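Local coordinates for lumazine protein (Photobacterium kishitanii, PDB 3A35) that serves as an antenna for bacterial luciferase, shifting its bioluminescence to shorter wavelength, and here carries riboflavin in place of its lumazine chromophore, at residues G96-N101 with N179-N184. Numbering follows the deposited sequence.
Sequences GALTGN and NVETLN. With RBF (riboflavin), chain C.
The carboxylate of E181 receives T99 and G100, joining strand 177-182 of the second lumazine-binding domain to the loop that leads into it from the first barrel. CG of E181 stands anti to its backbone N (chi1 180°), and the chain, extended beyond CG, carries the carboxylate to the turn at T99-G100. OE2 takes two bonds: T99 N lies 2.9 Å from OE2 of E181, on its syn lone pair, while T99 OG1, 2.8 Å from the same OE2, comes from above the carboxylate plane. G100 N meets OE1 of E181 at 2.9 Å, on the syn side but 30° out of plane. T99 OG1 also accepts from N101 N (3.2 Å), closing an ST turn. Beside the carboxylate, L98 CB rests 3.6 Å from E181 OE1, and L98 CD2 packs on L183 CD2 at 3.6 Å; these leucines, both touching S144, form the apolar part of the tight side. The solvent side lies at exposed T99 and partly exposed N101: N101 OD1 is hydrogen-bonded to K103 NZ, and N101 O comes 3.5 Å from E181 CG. G100, whose backbone angles call for glycine, places its O 3.0 Å from O4' of riboflavin. Three donors gripping a buried carboxylate would favour its ionised form, consistent with E181 acting from the second shell to hold the G100 turn beside the ribityl chain.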
ATOM      1  N   GLY A  96     -11.671  -1.711   9.335  1.00 32.92           N
ATOM      2  CA  GLY A  96     -10.372  -1.248   8.888  1.00 27.44           C
ATOM      3  C   GLY A  96     -10.646  -0.801   7.446  1.00 25.71           C
ATOM      4  O   GLY A  96      -9.786  -0.980   6.603  1.00 24.06           O
ATOM      5  N   ALA A  97     -11.818  -0.369   7.043  1.00 20.14           N
ATOM      6  CA  ALA A  97     -11.940   0.134   5.661  1.00 20.89           C
ATOM      7  C   ALA A  97     -10.944   1.187   5.336  1.00 19.09           C
ATOM      8  O   ALA A  97     -10.646   1.992   6.134  1.00 21.17           O
ATOM      9  CB  ALA A  97     -13.334   0.674   5.285  1.00 21.29           C
ATOM     10  N   LEU A  98     -10.476   1.137   4.107  1.00 14.76           N
ATOM     11  CA  LEU A  98      -9.468   2.218   3.705  1.00 13.22           C
ATOM     12  C   LEU A  98     -10.039   3.137   2.727  1.00 11.89           C
ATOM     13  O   LEU A  98     -10.852   2.734   1.876  1.00 14.96           O
ATOM     14  CB  LEU A  98      -8.213   1.479   3.056  1.00 14.25           C
ATOM     15  CG  LEU A  98      -7.465   0.546   3.990  1.00 14.95           C
ATOM     16  CD1 LEU A  98      -6.245  -0.014   3.109  1.00 17.99           C
ATOM     17  CD2 LEU A  98      -7.013   1.158   5.222  1.00 17.41           C
ATOM     18  N   THR A  99      -9.672   4.414   2.823  1.00 14.63           N
ATOM     19  CA  THR A  99     -10.079   5.397   1.854  1.00 13.36           C
ATOM     20  C   THR A  99      -9.148   5.599   0.644  1.00 13.42           C
ATOM     21  O   THR A  99      -9.578   6.076  -0.392  1.00 16.21           O
ATOM     22  CB  THR A  99     -10.203   6.827   2.462  1.00 14.46           C
ATOM     23  OG1 THR A  99      -8.949   7.359   2.855  1.00 15.59           O
ATOM     24  CG2 THR A  99     -11.163   6.899   3.644  1.00 17.16           C
ATOM     25  N   GLY A 100      -7.887   5.127   0.849  1.00 12.19           N
ATOM     26  CA  GLY A 100      -6.892   5.395  -0.265  1.00 12.64           C
ATOM     27  C   GLY A 100      -6.166   6.715  -0.065  1.00 11.39           C
ATOM     28  O   GLY A 100      -5.341   7.088  -0.918  1.00 10.91           O
ATOM     29  N   ASN A 101      -6.426   7.494   0.963  1.00 11.44           N
ATOM     30  CA  ASN A 101      -5.742   8.791   1.229  1.00 11.94           C
ATOM     31  C   ASN A 101      -4.605   8.446   2.155  1.00 12.49           C
ATOM     32  O   ASN A 101      -4.779   8.237   3.367  1.00 13.77           O
ATOM     33  CB  ASN A 101      -6.666   9.801   1.971  1.00 15.85           C
ATOM     34  CG  ASN A 101      -5.914  11.087   2.266  1.00 19.35           C
ATOM     35  OD1 ASN A 101      -5.841  11.507   3.413  1.00 30.89           O
ATOM     36  ND2 ASN A 101      -5.404  11.687   1.302  1.00 24.90           N
ATOM     37  N   ASN A 179       3.735   3.227   2.745  1.00 10.71           N
ATOM     38  CA  ASN A 179       2.592   4.191   2.789  1.00 10.09           C
ATOM     39  C   ASN A 179       1.709   3.851   3.960  1.00 10.54           C
ATOM     40  O   ASN A 179       1.235   2.710   4.084  1.00 12.33           O
ATOM     41  CB  ASN A 179       1.722   4.040   1.529  1.00 11.02           C
ATOM     42  CG  ASN A 179       2.456   4.470   0.253  1.00 10.27           C
ATOM     43  OD1 ASN A 179       3.390   5.329   0.297  1.00 11.62           O
ATOM     44  ND2 ASN A 179       1.995   4.015  -0.895  1.00 11.05           N
ATOM     45  N   VAL A 180       1.463   4.862   4.815  1.00 12.19           N
ATOM     46  CA  VAL A 180       0.537   4.618   5.998  1.00 11.89           C
ATOM     47  C   VAL A 180      -0.750   5.363   5.814  1.00 11.24           C
ATOM     48  O   VAL A 180      -0.762   6.578   5.412  1.00 13.22           O
ATOM     49  CB  VAL A 180       1.302   5.122   7.273  1.00 12.31           C
ATOM     50  CG1 VAL A 180       0.350   4.995   8.520  1.00 14.83           C
ATOM     51  CG2 VAL A 180       2.642   4.480   7.451  1.00 14.41           C
ATOM     52  N   GLU A 181      -1.841   4.622   6.067  1.00 11.88           N
ATOM     53  CA  GLU A 181      -3.183   5.245   6.100  1.00 13.60           C
ATOM     54  C   GLU A 181      -3.658   5.021   7.538  1.00 13.08           C
ATOM     55  O   GLU A 181      -3.859   3.905   7.999  1.00 15.18           O
ATOM     56  CB  GLU A 181      -4.215   4.692   5.118  1.00 12.06           C
ATOM     57  CG  GLU A 181      -5.543   5.443   5.287  1.00 14.78           C
ATOM     58  CD  GLU A 181      -6.509   5.152   4.310  1.00 16.09           C
ATOM     59  OE1 GLU A 181      -6.342   4.519   3.277  1.00 13.07           O
ATOM     60  OE2 GLU A 181      -7.690   5.544   4.609  1.00 16.97           O
ATOM     61  N   THR A 182      -3.805   6.126   8.282  1.00 18.38           N
ATOM     62  CA  THR A 182      -4.406   6.032   9.617  1.00 19.34           C
ATOM     63  C   THR A 182      -5.935   6.164   9.470  1.00 21.60           C
ATOM     64  O   THR A 182      -6.465   6.866   8.591  1.00 23.31           O
ATOM     65  CB  THR A 182      -3.875   7.118  10.542  1.00 22.20           C
ATOM     66  OG1 THR A 182      -4.198   8.377   9.949  1.00 24.31           O
ATOM     67  CG2 THR A 182      -2.332   6.974  10.672  1.00 21.94           C
ATOM     68  N   LEU A 183      -6.618   5.562  10.467  1.00 24.63           N
ATOM     69  CA  LEU A 183      -8.037   5.147  10.408  1.00 28.76           C
ATOM     70  C   LEU A 183      -8.686   5.382  11.742  1.00 34.74           C
ATOM     71  O   LEU A 183      -9.270   4.404  12.317  1.00 37.68           O
ATOM     72  CB  LEU A 183      -8.141   3.641  10.163  1.00 29.85           C
ATOM     73  CG  LEU A 183      -7.539   3.060   8.908  1.00 26.82           C
ATOM     74  CD1 LEU A 183      -7.658   1.579   8.963  1.00 27.36           C
ATOM     75  CD2 LEU A 183      -8.212   3.579   7.574  1.00 28.29           C
ATOM     76  N   ASN A 184      -8.680   6.629  12.216  1.00 37.81           N
ATOM     77  CA  ASN A 184      -8.438   7.885  11.447  1.00 41.95           C
ATOM     78  C   ASN A 184      -8.359   9.101  12.376  1.00 43.68           C
ATOM     79  O   ASN A 184      -9.166   9.225  13.335  1.00 46.69           O
ATOM     80  CB  ASN A 184      -9.576   8.150  10.437  1.00 43.16           C
ATOM     81  CG  ASN A 184     -10.843   7.417  10.796  1.00 46.68           C
ATOM     82  OD1 ASN A 184     -11.556   7.749  11.787  1.00 46.44           O
ATOM     83  ND2 ASN A 184     -11.120   6.368  10.014  1.00 50.09           N
TER
HETATM   84  N1  RBF C 191      -3.098  11.111  -6.752  1.00 11.17           N
HETATM   85  C2  RBF C 191      -2.217  10.977  -7.765  1.00 10.34           C
HETATM   86  O2  RBF C 191      -1.005  11.329  -7.628  1.00 11.08           O
HETATM   87  N3  RBF C 191      -2.542  10.393  -8.985  1.00 10.42           N
HETATM   88  C4  RBF C 191      -3.847   9.899  -9.225  1.00  9.68           C
HETATM   89  O4  RBF C 191      -4.082   9.387 -10.327  1.00 10.49           O
HETATM   90  C4A RBF C 191      -4.759  10.129  -8.177  1.00  9.13           C
HETATM   91  N5  RBF C 191      -6.132   9.743  -8.425  1.00 12.60           N
HETATM   92  C5A RBF C 191      -7.031   9.951  -7.380  1.00 10.46           C
HETATM   93  C6  RBF C 191      -8.374   9.695  -7.672  1.00 10.92           C
HETATM   94  C7  RBF C 191      -9.277   9.949  -6.602  1.00 11.23           C
HETATM   95  C7M RBF C 191     -10.774   9.713  -6.960  1.00 13.59           C
HETATM   96  C8  RBF C 191      -8.899  10.380  -5.367  1.00  9.66           C
HETATM   97  C8M RBF C 191      -9.911  10.550  -4.314  1.00 14.37           C
HETATM   98  C9  RBF C 191      -7.509  10.619  -5.082  1.00 11.39           C
HETATM   99  C9A RBF C 191      -6.596  10.486  -6.132  1.00 11.69           C
HETATM  100  N10 RBF C 191      -5.215  10.820  -5.928  1.00  9.34           N
HETATM  101  C10 RBF C 191      -4.363  10.689  -6.994  1.00  8.50           C
HETATM  102  C1' RBF C 191      -4.748  11.435  -4.755  1.00 10.09           C
HETATM  103  C2' RBF C 191      -3.977  10.543  -3.802  1.00 10.09           C
HETATM  104  O2' RBF C 191      -4.801   9.377  -3.465  1.00 11.04           O
HETATM  105  C3' RBF C 191      -3.654  11.228  -2.581  1.00 11.58           C
HETATM  106  O3' RBF C 191      -2.842  12.438  -3.039  1.00 12.43           O
HETATM  107  C4' RBF C 191      -2.659  10.477  -1.681  1.00  9.64           C
HETATM  108  O4' RBF C 191      -3.339   9.362  -1.061  1.00 11.66           O
HETATM  109  C5' RBF C 191      -2.099  11.361  -0.559  1.00 14.60           C
HETATM  110  O5' RBF C 191      -1.084  10.702   0.201  1.00 13.26           O